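PDB 5FX8: zonadhesin from Komagataella phaffii, which is a putative adhesin of the cell wall that may take part in cell-cell interaction, binding other proteins through salt bridges and hydrogen bonds. Local coordinates for residues F56-S68 with Q77-V89. Numbering follows the deposited sequence.
Sequences FVQYPDSVDPSVS and QVLSTAFDYDSHV
T81 N donates to S68 O at 2.8 Å, nearly in line with the carbonyl, where the loop 56-68 runs into strand 68-72, the antiparallel neighbour of strand 77-84; the return bond from S68 N to T81 O is weak. Two residues earlier in the loop, S66 O accepts from the T81 hydroxyl (OG1 to O, 2.9 Å), so T81 holds the incoming loop by both backbone and side chain. D64 forms an Asx turn in which OD1 accepts three bonds. S66 N approaches on the anti side of the carboxylate and S66 OG on the syn side, whereas Y85 OH, 2.9 Å from D64 OD1, comes down from above the carboxylate plane. The Y85 ring is turned 65° against that carboxylate, and D64 OD2 lies at the ring edge by CE1. With CG anti to the backbone N (chi1 -174°), the F83 ring lies against F56, whose CE2 is 3.7 Å from F83 CG over one face; the two ring planes are inclined at 51°. S66 CB covers a face of the F56 ring, and F110 of strand 101-114 meets that ring edge-to-face. These contacts join the loop between strands 54-55 and 68-72 to strand 77-84 and the turn after it, in the sheet of the first cohesin-like domain, where the loop enters the beta hairpin formed by strands 68-72 and 77-84.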
loop_
_atom_site.group_PDB
_atom_site.type_symbol
_atom_site.label_atom_id
_atom_site.label_comp_id
_atom_site.label_asym_id
_atom_site.label_seq_id
_atom_site.Cartn_x
_atom_site.Cartn_y
_atom_site.Cartn_z
ATOM N N PHE C 56 52.961 31.885 29.535
ATOM C CA PHE C 56 53.424 32.327 28.231
ATOM C C PHE C 56 53.516 31.120 27.335
ATOM O O PHE C 56 53.812 30.029 27.813
ATOM C CB PHE C 56 54.792 32.984 28.327
ATOM C CG PHE C 56 54.750 34.382 28.797
ATOM C CD1 PHE C 56 54.599 35.408 27.906
ATOM C CD2 PHE C 56 54.863 34.671 30.122
ATOM C CE1 PHE C 56 54.565 36.686 28.318
ATOM C CE2 PHE C 56 54.816 35.949 30.542
ATOM C CZ PHE C 56 54.668 36.967 29.627
ATOM N N VAL C 57 53.238 31.301 26.045
ATOM C CA VAL C 57 53.282 30.204 25.082
ATOM C C VAL C 57 54.400 30.467 24.087
ATOM O O VAL C 57 54.410 31.492 23.401
ATOM C CB VAL C 57 51.945 30.015 24.360
ATOM C CG1 VAL C 57 52.038 28.838 23.378
ATOM C CG2 VAL C 57 50.842 29.811 25.353
ATOM N N GLN C 58 55.303 29.523 23.964
ATOM C CA GLN C 58 56.529 29.729 23.221
ATOM C C GLN C 58 56.436 29.072 21.851
ATOM O O GLN C 58 56.238 27.863 21.752
ATOM C CB GLN C 58 57.704 29.182 24.027
ATOM C CG GLN C 58 58.055 30.061 25.201
ATOM C CD GLN C 58 58.663 29.303 26.345
ATOM O OE1 GLN C 58 59.812 29.547 26.738
ATOM N NE2 GLN C 58 57.890 28.374 26.906
ATOM N N TYR C 59 56.574 29.865 20.799
ATOM C CA TYR C 59 56.833 29.306 19.479
ATOM C C TYR C 59 57.680 30.288 18.668
ATOM O O TYR C 59 57.287 31.437 18.460
ATOM C CB TYR C 59 55.536 28.954 18.722
ATOM C CG TYR C 59 55.847 28.146 17.486
ATOM C CD1 TYR C 59 56.160 26.801 17.580
ATOM C CD2 TYR C 59 55.903 28.738 16.239
ATOM C CE1 TYR C 59 56.480 26.059 16.457
ATOM C CE2 TYR C 59 56.228 28.002 15.112
ATOM C CZ TYR C 59 56.514 26.661 15.235
ATOM O OH TYR C 59 56.838 25.904 14.141
ATOM N N PRO C 60 58.844 29.841 18.176
ATOM C CA PRO C 60 59.459 28.515 18.229
ATOM C C PRO C 60 59.824 28.072 19.628
ATOM O O PRO C 60 59.756 28.854 20.563
ATOM C CB PRO C 60 60.723 28.686 17.391
ATOM C CG PRO C 60 60.469 29.834 16.550
ATOM C CD PRO C 60 59.583 30.746 17.285
ATOM N N ASP C 61 60.227 26.816 19.763
ATOM C CA ASP C 61 60.549 26.267 21.071
ATOM C C ASP C 61 61.594 27.087 21.826
ATOM O O ASP C 61 61.643 27.029 23.058
ATOM C CB ASP C 61 61.047 24.839 20.886
ATOM C CG ASP C 61 60.591 23.929 21.978
ATOM O OD1 ASP C 61 61.047 24.133 23.119
ATOM O OD2 ASP C 61 59.792 23.005 21.700
ATOM N N SER C 62 62.427 27.850 21.124
ATOM C CA SER C 62 63.593 28.477 21.723
ATOM C C SER C 62 63.412 29.963 21.999
ATOM O O SER C 62 64.296 30.577 22.606
ATOM C CB SER C 62 64.813 28.261 20.820
ATOM O OG SER C 62 64.530 28.582 19.472
ATOM N N VAL C 63 62.297 30.554 21.587
ATOM C CA VAL C 63 62.087 31.988 21.695
ATOM C C VAL C 63 61.176 32.271 22.876
ATOM O O VAL C 63 60.066 31.734 22.965
ATOM C CB VAL C 63 61.493 32.562 20.403
ATOM C CG1 VAL C 63 61.157 34.016 20.606
ATOM C CG2 VAL C 63 62.456 32.361 19.264
ATOM N N ASP C 64 61.639 33.145 23.764
ATOM C CA ASP C 64 60.891 33.546 24.940
ATOM C C ASP C 64 60.037 34.748 24.582
ATOM O O ASP C 64 60.584 35.818 24.291
ATOM C CB ASP C 64 61.849 33.879 26.059
ATOM C CG ASP C 64 61.166 34.247 27.341
ATOM O OD1 ASP C 64 60.032 34.754 27.320
ATOM O OD2 ASP C 64 61.807 34.067 28.380
ATOM N N PRO C 65 58.709 34.628 24.585
ATOM C CA PRO C 65 57.867 35.735 24.123
ATOM C C PRO C 65 57.760 36.854 25.123
ATOM O O PRO C 65 57.198 37.908 24.804
ATOM C CB PRO C 65 56.511 35.063 23.899
ATOM C CG PRO C 65 56.510 33.899 24.819
ATOM C CD PRO C 65 57.923 33.440 24.945
ATOM N N SER C 66 58.289 36.675 26.311
ATOM C CA SER C 66 58.168 37.740 27.285
ATOM C C SER C 66 59.293 38.751 27.205
ATOM O O SER C 66 59.236 39.760 27.907
ATOM C CB SER C 66 58.112 37.163 28.685
ATOM O OG SER C 66 59.384 36.687 29.022
ATOM N N VAL C 67 60.300 38.521 26.377
ATOM C CA VAL C 67 61.494 39.353 26.356
ATOM C C VAL C 67 61.385 40.320 25.190
ATOM O O VAL C 67 61.527 39.940 24.028
ATOM C CB VAL C 67 62.766 38.509 26.265
ATOM C CG1 VAL C 67 63.959 39.398 26.364
ATOM C CG2 VAL C 67 62.787 37.475 27.370
ATOM N N SER C 68 61.142 41.581 25.489
ATOM C CA SER C 68 60.960 42.532 24.420
ATOM C C SER C 68 61.283 43.916 24.942
ATOM O O SER C 68 61.313 44.154 26.145
ATOM C CB SER C 68 59.538 42.486 23.874
ATOM O OG SER C 68 59.400 43.335 22.754
ATOM N N GLN C 77 62.572 54.431 22.718
ATOM C CA GLN C 77 62.668 53.354 23.695
ATOM C C GLN C 77 62.162 53.816 25.049
ATOM O O GLN C 77 62.442 54.936 25.486
ATOM C CB GLN C 77 64.109 52.868 23.828
ATOM C CG GLN C 77 64.583 52.056 22.653
ATOM C CD GLN C 77 65.947 51.434 22.855
ATOM O OE1 GLN C 77 66.662 51.768 23.803
ATOM N NE2 GLN C 77 66.329 50.537 21.944
ATOM N N VAL C 78 61.420 52.941 25.724
ATOM C CA VAL C 78 60.829 53.244 27.020
ATOM C C VAL C 78 61.264 52.241 28.075
ATOM O O VAL C 78 61.759 52.620 29.138
ATOM C CB VAL C 78 59.291 53.313 26.935
ATOM C CG1 VAL C 78 58.699 53.591 28.312
ATOM C CG2 VAL C 78 58.866 54.370 25.928
ATOM N N LEU C 79 61.083 50.956 27.800
ATOM C CA LEU C 79 61.413 49.918 28.760
ATOM C C LEU C 79 61.547 48.604 28.016
ATOM O O LEU C 79 61.162 48.482 26.855
ATOM C CB LEU C 79 60.352 49.820 29.856
ATOM C CG LEU C 79 58.900 49.610 29.436
ATOM C CD1 LEU C 79 58.609 48.165 29.276
ATOM C CD2 LEU C 79 58.029 50.178 30.494
ATOM N N SER C 80 62.087 47.624 28.713
ATOM C CA SER C 80 62.152 46.264 28.232
ATOM C C SER C 80 61.626 45.354 29.335
ATOM O O SER C 80 61.614 45.732 30.504
ATOM C CB SER C 80 63.565 45.896 27.844
ATOM O OG SER C 80 64.365 45.897 28.986
ATOM N N THR C 81 61.176 44.159 28.958
ATOM C CA THR C 81 60.500 43.249 29.870
ATOM C C THR C 81 61.201 41.902 29.865
ATOM O O THR C 81 61.793 41.497 28.870
ATOM C CB THR C 81 59.008 43.025 29.484
ATOM O OG1 THR C 81 58.914 42.653 28.102
ATOM C CG2 THR C 81 58.153 44.246 29.721
ATOM N N ALA C 82 61.113 41.194 30.971
ATOM C CA ALA C 82 61.556 39.813 30.994
ATOM C C ALA C 82 60.757 39.121 32.085
ATOM O O ALA C 82 60.383 39.762 33.061
ATOM C CB ALA C 82 63.060 39.718 31.238
ATOM N N PHE C 83 60.454 37.840 31.895
ATOM C CA PHE C 83 59.658 37.056 32.834
ATOM C C PHE C 83 60.548 36.012 33.474
ATOM O O PHE C 83 61.324 35.345 32.790
ATOM C CB PHE C 83 58.487 36.374 32.126
ATOM C CG PHE C 83 57.528 35.654 33.037
ATOM C CD1 PHE C 83 56.748 36.343 33.933
ATOM C CD2 PHE C 83 57.364 34.284 32.944
ATOM C CE1 PHE C 83 55.867 35.677 34.737
ATOM C CE2 PHE C 83 56.485 33.629 33.744
ATOM C CZ PHE C 83 55.741 34.321 34.639
ATOM N N ASP C 84 60.452 35.890 34.781
ATOM C CA ASP C 84 61.127 34.828 35.506
ATOM C C ASP C 84 60.176 33.638 35.573
ATOM O O ASP C 84 59.131 33.709 36.215
ATOM C CB ASP C 84 61.530 35.317 36.892
ATOM C CG ASP C 84 62.369 34.324 37.626
ATOM O OD1 ASP C 84 62.431 33.171 37.184
ATOM O OD2 ASP C 84 62.960 34.686 38.658
ATOM N N TYR C 85 60.546 32.545 34.920
ATOM C CA TYR C 85 59.702 31.366 34.857
ATOM C C TYR C 85 59.747 30.529 36.126
ATOM O O TYR C 85 58.887 29.669 36.302
ATOM C CB TYR C 85 60.094 30.518 33.648
ATOM C CG TYR C 85 59.663 31.124 32.328
ATOM C CD1 TYR C 85 60.426 32.107 31.708
ATOM C CD2 TYR C 85 58.479 30.727 31.713
ATOM C CE1 TYR C 85 60.029 32.662 30.532
ATOM C CE2 TYR C 85 58.081 31.267 30.540
ATOM C CZ TYR C 85 58.859 32.230 29.948
ATOM O OH TYR C 85 58.461 32.774 28.765
ATOM N N ASP C 86 60.712 30.768 37.011
ATOM C CA ASP C 86 60.802 30.109 38.308
ATOM C C ASP C 86 59.979 30.819 39.373
ATOM O O ASP C 86 59.259 30.167 40.135
ATOM C CB ASP C 86 62.259 30.029 38.770
ATOM C CG ASP C 86 63.127 29.173 37.854
ATOM O OD1 ASP C 86 62.607 28.216 37.235
ATOM O OD2 ASP C 86 64.340 29.460 37.758
ATOM N N SER C 87 60.057 32.143 39.447
ATOM C CA SER C 87 59.294 32.871 40.449
ATOM C C SER C 87 57.984 33.443 39.930
ATOM O O SER C 87 57.172 33.896 40.738
ATOM C CB SER C 87 60.136 34.001 41.024
ATOM O OG SER C 87 60.527 34.843 39.978
ATOM N N HIS C 88 57.767 33.445 38.619
ATOM C CA HIS C 88 56.534 33.952 38.017
ATOM C C HIS C 88 56.401 35.459 38.197
ATOM O O HIS C 88 55.320 35.986 38.440
ATOM C CB HIS C 88 55.307 33.202 38.534
ATOM C CG HIS C 88 55.287 31.769 38.114
ATOM N ND1 HIS C 88 54.512 31.308 37.072
ATOM C CD2 HIS C 88 55.989 30.701 38.559
ATOM C CE1 HIS C 88 54.724 30.014 36.905
ATOM N NE2 HIS C 88 55.610 29.619 37.801
ATOM N N VAL C 89 57.506 36.167 38.012
ATOM C CA VAL C 89 57.555 37.607 38.204
ATOM C C VAL C 89 57.946 38.261 36.895
ATOM O O VAL C 89 58.962 37.901 36.293
ATOM C CB VAL C 89 58.546 37.991 39.312
ATOM C CG1 VAL C 89 58.763 39.497 39.308
ATOM C CG2 VAL C 89 58.043 37.483 40.654
#